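Long-range contact in tyrosine--tRNA ligase, mitochondrial (Coccidioides posadasii, PDB 5IJX), which probably attaches L-tyrosine to tRNA(Tyr) at the cost of ATP, this chain being the class I catalytic part of a longer protein: residues M84-V95 / L140-E148. Residues are numbered along the deposited sequence; the frame is centred on the assembly and turned at random.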
loop_
_atom_site.group_PDB
_atom_site.type_symbol
_atom_site.label_atom_id
_atom_site.label_comp_id
_atom_site.label_asym_id
_atom_site.label_seq_id
_atom_site.Cartn_x
_atom_site.Cartn_y
_atom_site.Cartn_z
HETATM N N MSE A 84 -17.972 14.055 -20.431
HETATM C CA MSE A 84 -17.490 14.364 -21.772
HETATM C C MSE A 84 -16.502 15.522 -21.851
HETATM O O MSE A 84 -15.638 15.526 -22.726
HETATM C CB MSE A 84 -18.680 14.645 -22.698
HETATM C CG MSE A 84 -19.381 13.380 -23.174
HETATM SE SE MSE A 84 -18.175 12.145 -24.083
HETATM C CE MSE A 84 -17.287 13.418 -25.262
ATOM N N LEU A 85 -16.602 16.491 -20.944
ATOM C CA LEU A 85 -15.757 17.678 -21.064
ATOM C C LEU A 85 -14.275 17.353 -20.961
ATOM O O LEU A 85 -13.508 17.802 -21.831
ATOM C CB LEU A 85 -16.168 18.721 -20.025
ATOM C CG LEU A 85 -17.632 19.151 -20.070
ATOM C CD1 LEU A 85 -17.838 20.253 -19.051
ATOM C CD2 LEU A 85 -18.047 19.603 -21.466
ATOM N N PRO A 86 -13.794 16.616 -19.954
ATOM C CA PRO A 86 -12.387 16.188 -20.003
ATOM C C PRO A 86 -12.048 15.536 -21.327
ATOM O O PRO A 86 -11.056 15.896 -21.974
ATOM C CB PRO A 86 -12.276 15.209 -18.828
ATOM C CG PRO A 86 -13.380 15.574 -17.910
ATOM C CD PRO A 86 -14.490 16.099 -18.762
ATOM N N PHE A 87 -12.890 14.602 -21.772
ATOM C CA PHE A 87 -12.623 13.900 -23.017
ATOM C C PHE A 87 -12.603 14.858 -24.199
ATOM O O PHE A 87 -11.743 14.744 -25.081
ATOM C CB PHE A 87 -13.663 12.797 -23.206
ATOM C CG PHE A 87 -13.576 11.707 -22.167
ATOM C CD1 PHE A 87 -12.359 11.380 -21.591
ATOM C CD2 PHE A 87 -14.707 11.019 -21.760
ATOM C CE1 PHE A 87 -12.269 10.390 -20.642
ATOM C CE2 PHE A 87 -14.619 10.023 -20.803
ATOM C CZ PHE A 87 -13.397 9.712 -20.247
HETATM N N MSE A 88 -13.521 15.820 -24.226
HETATM C CA MSE A 88 -13.468 16.864 -25.240
HETATM C C MSE A 88 -12.047 17.404 -25.286
HETATM O O MSE A 88 -11.416 17.404 -26.347
HETATM C CB MSE A 88 -14.463 17.991 -24.947
HETATM C CG MSE A 88 -15.931 17.610 -25.104
HETATM SE SE MSE A 88 -16.378 16.834 -26.838
HETATM C CE MSE A 88 -15.526 18.146 -27.997
ATOM N N ILE A 89 -11.527 17.826 -24.129
ATOM C CA ILE A 89 -10.152 18.315 -24.083
ATOM C C ILE A 89 -9.219 17.293 -24.721
ATOM O O ILE A 89 -8.500 17.597 -25.683
ATOM C CB ILE A 89 -9.741 18.652 -22.635
ATOM C CG1 ILE A 89 -10.515 19.888 -22.155
ATOM C CG2 ILE A 89 -8.226 18.876 -22.536
ATOM C CD1 ILE A 89 -10.105 20.423 -20.787
ATOM N N LEU A 90 -9.252 16.052 -24.226
ATOM C CA LEU A 90 -8.442 15.002 -24.832
ATOM C C LEU A 90 -8.619 14.999 -26.343
ATOM O O LEU A 90 -7.643 15.070 -27.099
ATOM C CB LEU A 90 -8.811 13.634 -24.254
ATOM C CG LEU A 90 -8.427 13.323 -22.804
ATOM C CD1 LEU A 90 -8.589 11.835 -22.544
ATOM C CD2 LEU A 90 -7.008 13.765 -22.467
ATOM N N GLY A 91 -9.870 14.950 -26.797
ATOM C CA GLY A 91 -10.167 14.991 -28.214
ATOM C C GLY A 91 -9.375 16.092 -28.879
ATOM O O GLY A 91 -8.548 15.834 -29.764
ATOM N N TRP A 92 -9.590 17.328 -28.425
ATOM C CA TRP A 92 -8.837 18.445 -28.979
ATOM C C TRP A 92 -7.348 18.135 -28.950
ATOM O O TRP A 92 -6.680 18.140 -29.990
ATOM C CB TRP A 92 -9.146 19.730 -28.207
ATOM C CG TRP A 92 -10.500 20.305 -28.523
ATOM C CD1 TRP A 92 -11.577 20.383 -27.687
ATOM C CD2 TRP A 92 -10.921 20.875 -29.771
ATOM N NE1 TRP A 92 -12.639 20.970 -28.335
ATOM C CE2 TRP A 92 -12.262 21.280 -29.614
ATOM C CE3 TRP A 92 -10.294 21.082 -31.003
ATOM C CZ2 TRP A 92 -12.982 21.882 -30.639
ATOM C CZ3 TRP A 92 -11.016 21.678 -32.021
ATOM C CH2 TRP A 92 -12.345 22.068 -31.833
ATOM N N ALA A 93 -6.824 17.818 -27.764
ATOM C CA ALA A 93 -5.412 17.475 -27.642
ATOM C C ALA A 93 -5.001 16.502 -28.738
ATOM O O ALA A 93 -4.040 16.744 -29.479
ATOM C CB ALA A 93 -5.139 16.882 -26.260
ATOM N N TYR A 94 -5.753 15.412 -28.884
ATOM C CA TYR A 94 -5.390 14.401 -29.867
ATOM C C TYR A 94 -5.268 15.003 -31.261
ATOM O O TYR A 94 -4.260 14.808 -31.948
ATOM C CB TYR A 94 -6.416 13.272 -29.856
ATOM C CG TYR A 94 -6.245 12.294 -30.996
ATOM C CD1 TYR A 94 -5.168 11.421 -31.027
ATOM C CD2 TYR A 94 -7.160 12.242 -32.038
ATOM C CE1 TYR A 94 -5.006 10.526 -32.062
ATOM C CE2 TYR A 94 -7.008 11.351 -33.076
ATOM C CZ TYR A 94 -5.928 10.495 -33.084
ATOM O OH TYR A 94 -5.775 9.604 -34.120
ATOM N N VAL A 95 -6.268 15.778 -31.680
ATOM C CA VAL A 95 -6.330 16.228 -33.069
ATOM C C VAL A 95 -5.343 17.369 -33.255
ATOM O O VAL A 95 -5.186 17.890 -34.366
ATOM C CB VAL A 95 -7.754 16.656 -33.480
ATOM C CG1 VAL A 95 -8.722 15.481 -33.368
ATOM C CG2 VAL A 95 -8.230 17.843 -32.651
ATOM N N LEU A 140 -15.292 3.891 -24.952
ATOM C CA LEU A 140 -14.112 4.724 -25.162
ATOM C C LEU A 140 -13.299 4.247 -26.361
ATOM O O LEU A 140 -12.770 5.069 -27.120
ATOM C CB LEU A 140 -13.245 4.745 -23.902
ATOM C CG LEU A 140 -13.746 5.596 -22.733
ATOM C CD1 LEU A 140 -12.779 5.500 -21.566
ATOM C CD2 LEU A 140 -13.935 7.054 -23.135
ATOM N N LYS A 141 -13.192 2.928 -26.549
ATOM C CA LYS A 141 -12.534 2.409 -27.743
ATOM C C LYS A 141 -13.150 3.005 -29.002
ATOM O O LYS A 141 -12.430 3.424 -29.917
ATOM C CB LYS A 141 -12.617 0.880 -27.785
ATOM C CG LYS A 141 -11.772 0.254 -28.894
ATOM C CD LYS A 141 -12.011 -1.245 -29.046
ATOM C CE LYS A 141 -11.532 -2.025 -27.835
ATOM N NZ LYS A 141 -11.599 -3.495 -28.059
ATOM N N ARG A 142 -14.485 3.061 -29.066
ATOM C CA ARG A 142 -15.145 3.654 -30.223
ATOM C C ARG A 142 -15.167 5.176 -30.172
ATOM O O ARG A 142 -15.287 5.812 -31.224
ATOM C CB ARG A 142 -16.576 3.118 -30.360
ATOM C CG ARG A 142 -17.526 3.493 -29.231
ATOM C CD ARG A 142 -18.941 2.986 -29.499
ATOM N NE ARG A 142 -18.982 1.551 -29.771
ATOM C CZ ARG A 142 -20.100 0.835 -29.858
ATOM N NH1 ARG A 142 -21.281 1.414 -29.689
ATOM N NH2 ARG A 142 -20.037 -0.465 -30.111
ATOM N N LEU A 143 -15.046 5.775 -28.986
ATOM C CA LEU A 143 -14.985 7.230 -28.908
ATOM C C LEU A 143 -13.653 7.758 -29.422
ATOM O O LEU A 143 -13.572 8.912 -29.855
ATOM C CB LEU A 143 -15.223 7.695 -27.472
ATOM C CG LEU A 143 -15.177 9.207 -27.230
ATOM C CD1 LEU A 143 -16.191 9.936 -28.100
ATOM C CD2 LEU A 143 -15.412 9.529 -25.761
ATOM N N GLY A 144 -12.602 6.939 -29.379
ATOM C CA GLY A 144 -11.335 7.317 -29.973
ATOM C C GLY A 144 -11.429 7.438 -31.481
ATOM O O GLY A 144 -11.234 8.523 -32.045
ATOM N N PHE A 145 -11.730 6.319 -32.147
ATOM C CA PHE A 145 -11.942 6.352 -33.590
ATOM C C PHE A 145 -12.973 7.407 -33.959
ATOM O O PHE A 145 -12.851 8.076 -34.992
ATOM C CB PHE A 145 -12.381 4.974 -34.089
ATOM N N SER A 146 -13.994 7.578 -33.117
ATOM C CA SER A 146 -14.991 8.610 -33.368
ATOM C C SER A 146 -14.353 9.995 -33.374
ATOM O O SER A 146 -14.661 10.822 -34.239
ATOM C CB SER A 146 -16.103 8.530 -32.323
ATOM O OG SER A 146 -17.111 9.491 -32.579
ATOM N N PHE A 147 -13.459 10.266 -32.418
ATOM C CA PHE A 147 -12.755 11.545 -32.416
ATOM C C PHE A 147 -11.865 11.695 -33.640
ATOM O O PHE A 147 -11.644 12.817 -34.111
ATOM C CB PHE A 147 -11.917 11.696 -31.148
ATOM C CG PHE A 147 -12.625 12.405 -30.031
ATOM C CD1 PHE A 147 -12.979 13.739 -30.153
ATOM C CD2 PHE A 147 -12.914 11.744 -28.851
ATOM C CE1 PHE A 147 -13.625 14.394 -29.124
ATOM C CE2 PHE A 147 -13.556 12.392 -27.818
ATOM C CZ PHE A 147 -13.912 13.719 -27.953
ATOM N N GLU A 148 -11.331 10.588 -34.160
ATOM C CA GLU A 148 -10.529 10.672 -35.378
ATOM C C GLU A 148 -11.395 11.066 -36.571
ATOM O O GLU A 148 -11.085 12.024 -37.290
ATOM C CB GLU A 148 -9.813 9.343 -35.629
ATOM C CG GLU A 148 -8.823 9.369 -36.786
ATOM C CD GLU A 148 -8.063 8.061 -36.931
ATOM O OE1 GLU A 148 -7.702 7.463 -35.895
ATOM O OE2 GLU A 148 -7.832 7.625 -38.080
#
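Gly91 and Phe147 mark where helix 84-95 meets the 140-148 part of helix 126-154, the segment axes 10.2 Å apart at closest approach and inclined at 49°, N-to-C directions broadly alike. With no side chain at Gly91, the Phe147 ring lies directly on the backbone: Gly91 CA sits over one face in a CH-pi contact, 3.7 Å from the ring centroid. Met88, like Met84 a selenomethionine, approaches the same ring at its edge, a Met-aromatic contact with SE 4.1 Å from Phe147 CZ; bends at chi2 and chi3 bring the selenium round, although the bond from CA to CB points away. One turn earlier, Met84 and Leu143 meet tip to tip, while Leu140 lays CD2 over a face of Phe87, 3.8 Å from CE2. Both also touch Phe102 of strand 99-104, and the Phe87 side chain is about 9 Å from the bound tyrosine. At the other end, Tyr94 OH gives a weak 3.4 Å hydrogen bond to Glu148 OE1, which also salt-bridges Arg164. Helix 84-95 belongs to the beta-alpha-beta crossover from strand 67-72 to parallel strand 99-104, and helix 126-154 follows, so this buried seam joins neighbouring helices of the Rossmann-like catalytic domain of class I synthetases.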